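Local structure of citrinin polyketide synthase (Monascus purpureus, 5MPT) at residues D29-N34 / W186-E191; E61-P66 / R78-P83; K223-L228 / P258-K263. The protein makes the keto-aldehyde precursor of the mycotoxin citrinin as a multidomain non-reducing polyketide synthase, here represented by its C-methyltransferase domain bound to S-adenosyl-L-homocysteine. All coordinates share one frame; numbering follows the deposited sequence. Where two conformers were deposited one is given.

Interaction 1: residues D29-N34 / W186-E191; sequences DDFILN and WIQQAE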
# COMPACT_ATOMS: atom_id res chain seq x y z
N ASP A 29 0.24 2.83 18.49
CA ASP A 29 1.02 1.71 19.02
C ASP A 29 0.12 0.61 19.58
O ASP A 29 0.43 -0.58 19.45
CB ASP A 29 1.96 2.19 20.11
CG ASP A 29 3.13 2.96 19.59
OD1 ASP A 29 3.57 2.68 18.46
OD2 ASP A 29 3.65 3.83 20.31
N ASP A 30 -1.01 1.00 20.16
CA ASP A 30 -1.99 0.02 20.61
C ASP A 30 -2.53 -0.80 19.45
O ASP A 30 -2.75 -2.00 19.60
CB ASP A 30 -3.17 0.70 21.31
CG ASP A 30 -2.78 1.43 22.61
OD1 ASP A 30 -2.35 0.78 23.57
OD2 ASP A 30 -2.95 2.67 22.68
N PHE A 31 -2.84 -0.15 18.31
CA PHE A 31 -3.34 -0.91 17.17
C PHE A 31 -2.28 -1.85 16.62
O PHE A 31 -2.59 -2.98 16.25
CB PHE A 31 -3.86 0.03 16.05
CG PHE A 31 -5.23 0.56 16.33
CD1 PHE A 31 -6.34 -0.19 16.02
CD2 PHE A 31 -5.39 1.72 17.03
CE1 PHE A 31 -7.56 0.22 16.33
CE2 PHE A 31 -6.65 2.17 17.33
CZ PHE A 31 -7.74 1.40 16.98
N ILE A 32 -1.01 -1.42 16.62
CA ILE A 32 0.09 -2.24 16.13
C ILE A 32 0.24 -3.50 16.99
O ILE A 32 0.36 -4.62 16.48
CB ILE A 32 1.38 -1.39 16.11
CG1 ILE A 32 1.29 -0.36 14.98
CG2 ILE A 32 2.62 -2.27 15.94
CD1 ILE A 32 2.32 0.71 15.10
N LEU A 33 0.22 -3.33 18.32
CA LEU A 33 0.34 -4.48 19.21
C LEU A 33 -0.88 -5.40 19.09
O LEU A 33 -0.74 -6.62 18.95
CB LEU A 33 0.53 -4.01 20.65
CG LEU A 33 0.78 -5.11 21.69
CD1 LEU A 33 2.09 -5.83 21.53
CD2 LEU A 33 0.66 -4.44 23.08
N ASN A 34 -2.08 -4.83 19.18
CA ASN A 34 -3.29 -5.65 19.14
C ASN A 34 -3.40 -6.42 17.84
O ASN A 34 -3.83 -7.58 17.82
CB ASN A 34 -4.51 -4.75 19.34
CG ASN A 34 -5.78 -5.39 18.81
OD1 ASN A 34 -6.13 -5.24 17.63
ND2 ASN A 34 -6.49 -6.10 19.69
N TRP A 186 -3.85 -0.59 10.24
CA TRP A 186 -4.26 0.79 9.99
C TRP A 186 -5.68 0.90 9.45
O TRP A 186 -6.32 1.92 9.67
CB TRP A 186 -3.27 1.47 9.04
CG TRP A 186 -2.00 1.78 9.76
CD1 TRP A 186 -1.76 2.84 10.59
CD2 TRP A 186 -0.81 0.98 9.78
NE1 TRP A 186 -0.49 2.77 11.11
CE2 TRP A 186 0.12 1.64 10.62
CE3 TRP A 186 -0.42 -0.20 9.13
CZ2 TRP A 186 1.38 1.15 10.86
CZ3 TRP A 186 0.82 -0.69 9.39
CH2 TRP A 186 1.72 -0.00 10.22
N ILE A 187 -6.19 -0.15 8.81
CA ILE A 187 -7.60 -0.20 8.46
C ILE A 187 -8.44 -0.26 9.72
O ILE A 187 -9.44 0.44 9.86
CB ILE A 187 -7.88 -1.40 7.53
CG1 ILE A 187 -7.11 -1.25 6.20
CG2 ILE A 187 -9.38 -1.50 7.25
CD1 ILE A 187 -7.22 -2.47 5.24
N GLN A 188 -8.03 -1.11 10.68
CA GLN A 188 -8.74 -1.17 11.94
C GLN A 188 -8.68 0.17 12.65
O GLN A 188 -9.65 0.60 13.25
CB GLN A 188 -8.13 -2.29 12.80
CG GLN A 188 -8.92 -2.63 14.02
CD GLN A 188 -10.16 -3.45 13.73
OE1 GLN A 188 -10.08 -4.51 13.10
NE2 GLN A 188 -11.33 -2.96 14.18
N GLN A 189 -7.54 0.85 12.60
CA GLN A 189 -7.42 2.16 13.22
C GLN A 189 -8.33 3.18 12.54
O GLN A 189 -8.93 4.03 13.19
CB GLN A 189 -5.95 2.59 13.19
CG GLN A 189 -5.72 3.90 13.89
CD GLN A 189 -4.28 4.34 13.80
OE1 GLN A 189 -3.59 4.00 12.85
NE2 GLN A 189 -3.81 5.09 14.79
N ALA A 190 -8.47 3.08 11.22
CA ALA A 190 -9.37 3.96 10.52
C ALA A 190 -10.81 3.70 10.92
O ALA A 190 -11.60 4.65 11.02
CB ALA A 190 -9.18 3.82 9.00
N GLU A 191 -11.19 2.44 11.13
CA GLU A 191 -12.52 2.15 11.69
C GLU A 191 -12.75 2.90 12.99
O GLU A 191 -13.81 3.50 13.19
CB GLU A 191 -12.72 0.66 11.92
CG GLU A 191 -12.64 -0.20 10.67
CD GLU A 191 -12.76 -1.67 11.04
OE1 GLU A 191 -11.79 -2.42 10.75
OE2 GLU A 191 -13.79 -2.06 11.64
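One face of the F31 ring lies against Q189. Its CA sits 3.8 Å from the F31 ring centroid and 15° off the ring normal, a CH-pi contact. The Q189 side chain runs out extended under the same ring, with Q189 CB 3.8 Å from F31 CG and Q189 CG 3.8 Å from F31 CD2. This carries its amide past F31, turned 32° from the ring plane. On the CD1 side of the ring, F31 CE1 approaches the carbonyl Q188 O obliquely, at 3.7 Å, and Q188 CG at 3.9 Å. The W186 indole takes only a loose, oblique touch: I32 CD1 lies 4.4 Å from W186 CZ2. This indole is about 9 Å from the side chain of the active-site residue E315. Helix 28-34, in the helix-turn-helix region, packs here on helix 181-198 of the predicted methyltransferase region; the segments cross at 129°. Q189 NE2 bonds to A24 O of helix 14-26 and to T28 OG1 at the start of helix 28-34. Q188 OE1 goes instead to K223. The glutamines thus offer their aliphatic parts to F31 while their polar ends bond elsewhere, so the contact is one of dispersion and CH-pi packing.

Interaction 2: residues E61-P66 / R78-P83; sequences EQLGCP and RVPYLP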
# COMPACT_ATOMS: atom_id res chain seq x y z
N GLU A 61 21.77 -16.80 -10.67
CA GLU A 61 22.40 -18.04 -11.10
C GLU A 61 21.77 -18.53 -12.41
O GLU A 61 22.48 -18.89 -13.38
CB GLU A 61 22.26 -19.06 -9.95
CG GLU A 61 23.30 -20.18 -9.81
CD GLU A 61 24.74 -19.69 -9.74
OE1 GLU A 61 25.44 -19.81 -10.77
OE2 GLU A 61 25.18 -19.18 -8.69
N GLN A 62 20.44 -18.53 -12.45
CA GLN A 62 19.70 -18.91 -13.66
C GLN A 62 20.05 -18.03 -14.85
O GLN A 62 20.09 -18.52 -15.99
CB GLN A 62 18.20 -18.86 -13.37
CG GLN A 62 17.78 -19.94 -12.39
CD GLN A 62 16.38 -19.69 -11.82
OE1 GLN A 62 15.70 -18.72 -12.18
NE2 GLN A 62 15.95 -20.57 -10.95
N LEU A 63 20.36 -16.76 -14.60
CA LEU A 63 20.69 -15.83 -15.67
C LEU A 63 22.19 -15.77 -15.95
O LEU A 63 22.64 -14.85 -16.63
CB LEU A 63 20.15 -14.43 -15.32
CG LEU A 63 18.62 -14.40 -15.31
CD1 LEU A 63 18.08 -13.11 -14.71
CD2 LEU A 63 18.09 -14.59 -16.75
N GLY A 64 22.97 -16.70 -15.41
CA GLY A 64 24.37 -16.80 -15.76
C GLY A 64 25.32 -16.03 -14.89
O GLY A 64 26.50 -15.88 -15.26
N CYS A 65 24.86 -15.54 -13.73
CA CYS A 65 25.70 -14.88 -12.75
C CYS A 65 26.02 -15.85 -11.63
O CYS A 65 25.12 -16.14 -10.81
CB CYS A 65 25.02 -13.64 -12.18
SG CYS A 65 26.10 -12.68 -11.10
N PRO A 66 27.28 -16.32 -11.50
CA PRO A 66 27.67 -17.36 -10.54
C PRO A 66 27.87 -16.82 -9.13
O PRO A 66 28.87 -17.10 -8.47
CB PRO A 66 28.98 -17.89 -11.13
CG PRO A 66 29.56 -16.68 -11.75
CD PRO A 66 28.42 -15.95 -12.36
N ARG A 78 26.55 -7.67 -15.00
CA ARG A 78 25.14 -7.40 -14.80
C ARG A 78 24.31 -8.49 -15.45
O ARG A 78 24.64 -8.97 -16.54
CB ARG A 78 24.79 -6.03 -15.39
CG ARG A 78 23.64 -5.33 -14.73
CD ARG A 78 23.62 -3.84 -15.06
NE ARG A 78 22.54 -3.15 -14.35
CZ ARG A 78 22.61 -2.71 -13.10
NH1 ARG A 78 21.56 -2.11 -12.55
NH2 ARG A 78 23.73 -2.85 -12.39
N VAL A 79 23.22 -8.88 -14.80
CA VAL A 79 22.32 -9.87 -15.38
C VAL A 79 21.48 -9.24 -16.48
O VAL A 79 21.30 -8.02 -16.49
CB VAL A 79 21.43 -10.51 -14.31
CG1 VAL A 79 22.30 -11.34 -13.35
CG2 VAL A 79 20.66 -9.48 -13.56
N PRO A 80 20.96 -10.03 -17.43
CA PRO A 80 20.05 -9.48 -18.44
C PRO A 80 18.67 -9.19 -17.89
O PRO A 80 18.18 -9.87 -16.98
CB PRO A 80 20.00 -10.59 -19.49
CG PRO A 80 20.34 -11.85 -18.73
CD PRO A 80 21.33 -11.43 -17.71
N TYR A 81 18.02 -8.19 -18.50
CA TYR A 81 16.66 -7.84 -18.11
C TYR A 81 16.15 -6.82 -19.10
O TYR A 81 16.92 -6.16 -19.81
CB TYR A 81 16.58 -7.31 -16.67
CG TYR A 81 17.50 -6.15 -16.38
CD1 TYR A 81 17.13 -4.85 -16.69
CD2 TYR A 81 18.70 -6.35 -15.74
CE1 TYR A 81 17.98 -3.79 -16.41
CE2 TYR A 81 19.56 -5.30 -15.46
CZ TYR A 81 19.19 -4.02 -15.80
OH TYR A 81 20.07 -3.01 -15.50
N LEU A 82 14.82 -6.71 -19.14
CA LEU A 82 14.15 -5.79 -20.04
C LEU A 82 14.46 -4.35 -19.65
O LEU A 82 14.53 -4.04 -18.46
CB LEU A 82 12.65 -5.99 -20.01
CG LEU A 82 12.06 -7.24 -20.66
CD1 LEU A 82 10.61 -7.40 -20.24
CD2 LEU A 82 12.17 -7.18 -22.18
N PRO A 83 14.62 -3.44 -20.61
CA PRO A 83 14.90 -2.04 -20.26
C PRO A 83 13.92 -1.44 -19.27
O PRO A 83 14.34 -0.61 -18.46
CB PRO A 83 14.85 -1.32 -21.61
CG PRO A 83 14.64 -2.41 -22.64
CD PRO A 83 14.96 -3.69 -22.03
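L63 and C65 meet V79 and P80 from within a Schellman motif, so the touching residues lie just past a helix end. G64, the C-prime residue, has a positive phi of 91°, a conformation that suits glycine. G64 N bonds to E61 O at 3.0 Å, and C65 N bonds back to F60 O. This turn leaves L63 and C65 both pointing toward the 78-83 segment.

V79 is met by both. Its CG1 lies 3.7 Å from C65 CB and 4.2 Å from L63 CB. With chi1 at -67°, CG1 is the V79 branch that faces C65. P80 meets the same L63 CB and the end of the L63 side chain. L63 and P80 run alongside each other, head to tail, with L63 CB 4.0 Å from P80 CD and L63 CD2 4.1 Å from P80 CG. The backbone also joins in: L63 O is 3.8 Å from P80 CD. All of this is van der Waals packing. V79 and C65 are buried, whereas P80 is exposed.

Within the second segment, R78 NE donates to Y81 OH at 2.7 Å and 169°. The acceptor lies in the guanidinium plane, and the same hydroxyl bonds to E86. This bond links the residues that flank V79 and P80.

The contact lies in the helix-turn-helix region, away from the active-site residues and the bound S-adenosyl-L-homocysteine. It joins the end of helix 40-62 to the extended link between strand 75-76 and helix 86-98. Helix 86-98 backs the link, where M89 packs on V79 and Y93 OH bonds to V79 N. L63 also packs on A150, I153 and T154 of helix 149-154.

Interaction 3: residues K223-L228 / P258-K263; sequences KMLPLL and PFMKFK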
# COMPACT_ATOMS: atom_id res chain seq x y z
N LYS A 223 -14.16 -3.80 5.73
CA LYS A 223 -14.35 -3.35 7.10
C LYS A 223 -15.27 -2.14 7.23
O LYS A 223 -15.99 -2.03 8.23
CB LYS A 223 -12.99 -3.00 7.71
CG LYS A 223 -12.00 -4.17 7.73
CD LYS A 223 -12.57 -5.42 8.39
CE LYS A 223 -12.75 -5.22 9.87
NZ LYS A 223 -11.42 -5.03 10.52
N MET A 224 -15.27 -1.24 6.24
CA MET A 224 -16.05 -0.01 6.38
C MET A 224 -17.54 -0.29 6.32
O MET A 224 -18.33 0.35 7.04
CB MET A 224 -15.64 0.97 5.30
CG MET A 224 -14.21 1.45 5.41
SD MET A 224 -13.92 2.31 6.96
CE MET A 224 -12.26 1.85 7.41
N LEU A 225 -17.95 -1.24 5.48
CA LEU A 225 -19.38 -1.43 5.24
C LEU A 225 -20.08 -2.00 6.47
O LEU A 225 -21.09 -1.42 6.89
CB LEU A 225 -19.59 -2.33 4.02
CG LEU A 225 -19.48 -1.68 2.63
CD1 LEU A 225 -18.41 -0.60 2.58
CD2 LEU A 225 -19.23 -2.73 1.57
N PRO A 226 -19.61 -3.10 7.07
CA PRO A 226 -20.20 -3.55 8.35
C PRO A 226 -20.14 -2.49 9.42
O PRO A 226 -21.06 -2.38 10.24
CB PRO A 226 -19.35 -4.77 8.72
CG PRO A 226 -18.76 -5.23 7.46
CD PRO A 226 -18.55 -4.02 6.61
N LEU A 227 -19.05 -1.72 9.45
CA LEU A 227 -18.97 -0.61 10.41
C LEU A 227 -20.12 0.37 10.22
O LEU A 227 -20.78 0.75 11.18
CB LEU A 227 -17.62 0.10 10.28
CG LEU A 227 -17.50 1.33 11.18
CD1 LEU A 227 -17.51 0.92 12.65
CD2 LEU A 227 -16.27 2.16 10.88
N LEU A 228 -20.34 0.83 8.98
CA LEU A 228 -21.41 1.80 8.75
C LEU A 228 -22.79 1.18 8.97
O LEU A 228 -23.72 1.85 9.42
CB LEU A 228 -21.29 2.36 7.34
CG LEU A 228 -20.00 3.15 7.09
CD1 LEU A 228 -19.71 3.30 5.62
CD2 LEU A 228 -20.12 4.50 7.75
N PRO A 258 -27.38 -1.64 1.32
CA PRO A 258 -28.20 -0.81 0.42
C PRO A 258 -27.71 0.62 0.28
O PRO A 258 -28.24 1.35 -0.58
CB PRO A 258 -29.57 -0.85 1.10
CG PRO A 258 -29.22 -0.85 2.55
CD PRO A 258 -27.95 -1.67 2.68
N PHE A 259 -26.74 1.03 1.09
CA PHE A 259 -26.19 2.38 1.04
C PHE A 259 -25.02 2.49 0.05
O PHE A 259 -24.28 3.47 0.11
CB PHE A 259 -25.75 2.82 2.44
CG PHE A 259 -24.76 1.88 3.12
CD1 PHE A 259 -23.43 1.83 2.72
CD2 PHE A 259 -25.16 1.07 4.17
CE1 PHE A 259 -22.53 0.98 3.34
CE2 PHE A 259 -24.26 0.22 4.80
CZ PHE A 259 -22.94 0.17 4.38
N MET A 260 -24.86 1.53 -0.85
CA MET A 260 -23.68 1.47 -1.70
C MET A 260 -23.96 2.01 -3.09
O MET A 260 -25.02 1.76 -3.67
CB MET A 260 -23.17 0.03 -1.81
CG MET A 260 -22.61 -0.51 -0.52
SD MET A 260 -21.18 0.38 0.11
CE MET A 260 -20.01 0.08 -1.21
N LYS A 261 -23.00 2.75 -3.61
CA LYS A 261 -22.88 3.07 -5.02
C LYS A 261 -21.53 2.52 -5.47
O LYS A 261 -20.59 2.43 -4.67
CB LYS A 261 -22.98 4.59 -5.27
CG LYS A 261 -24.14 5.33 -4.55
CD LYS A 261 -25.53 4.91 -5.03
CE LYS A 261 -25.83 5.37 -6.45
NZ LYS A 261 -27.20 4.95 -6.90
N PHE A 262 -21.44 2.12 -6.74
CA PHE A 262 -20.21 1.58 -7.32
C PHE A 262 -19.92 2.27 -8.65
O PHE A 262 -20.82 2.41 -9.48
CB PHE A 262 -20.31 0.06 -7.57
CG PHE A 262 -20.67 -0.74 -6.37
CD1 PHE A 262 -21.99 -0.83 -5.95
CD2 PHE A 262 -19.70 -1.41 -5.66
CE1 PHE A 262 -22.33 -1.58 -4.84
CE2 PHE A 262 -20.03 -2.15 -4.55
CZ PHE A 262 -21.35 -2.23 -4.14
N LYS A 263 -18.66 2.66 -8.87
CA LYS A 263 -18.32 3.45 -10.05
C LYS A 263 -16.82 3.38 -10.33
O LYS A 263 -16.01 3.31 -9.40
CB LYS A 263 -18.77 4.92 -9.89
CG LYS A 263 -18.55 5.82 -11.12
CD LYS A 263 -19.05 7.28 -10.92
CE LYS A 263 -18.91 8.14 -12.19
NZ LYS A 263 -19.42 9.54 -12.02
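L225 and L228 of helix 221-231 pack on F259, just before edge strand 260-264, and on M260, its first residue, in the Rossmann-like core of the methyltransferase domain. F259 points its ring end at the helix. Its CZ lies 3.5 Å from L225 O, which sits at the ring edge near the ring plane. F259 CE1 is 4.1 Å from L225 CG, and F259 CZ is 4.0 Å from L228 CB, an oblique approach. A chi1 of 56° places the F259 CG between its backbone N and carbonyl carbon, the crowded position, and from there the ring reaches the helix.

Helix 221-231 belongs to the beta-alpha-beta crossover from strand 208-213 to its parallel neighbour 235-241. Strand 260-264 comes next, on the outer side of 235-241. The sheet order 3-2-1-4-5-7-6 is that of class I S-adenosylmethionine-dependent methyltransferases. The contact therefore reaches from a crossover helix to the border of the sheet. Y237 of the intervening strand packs on both L228 and M260.

M260 brings its sulfur to the L225 side chain, and the two side chains cross at about a right angle. In one of its two deposited conformers, M260 SD is 3.7 Å from L225 CG. The helix is kinked at P226, whose N makes no bond to the turn before, and L227 N bonds only weakly to K223 O at 3.3 Å. F254 and Y257 also pack on L225.

Overall arrangement
Helix 28-34, the second in the chain, opens interaction 1. Its contact with helix 181-198 closes a long loop of 151 residues. Interaction 2 falls wholly inside that loop. It closes a short one of 11 residues, between helix 40-62 and the approach to helix 86-98, in the helix-turn-helix region. Interaction 3 follows in series. It closes a loop of 29 residues, holding strand 235-241 and helix 244-253, and joins a crossover helix to the edge strand. No loops cross. Interactions 1 and 3 touch: K223 NZ forms a salt bridge with E191 OE1 (2.7 Å). Helix 181-198 thus connects helix 28-34 to the Rossmann-like core. Interaction 2 lies apart, its centre 42 and 47 Å from those of interactions 1 and 3.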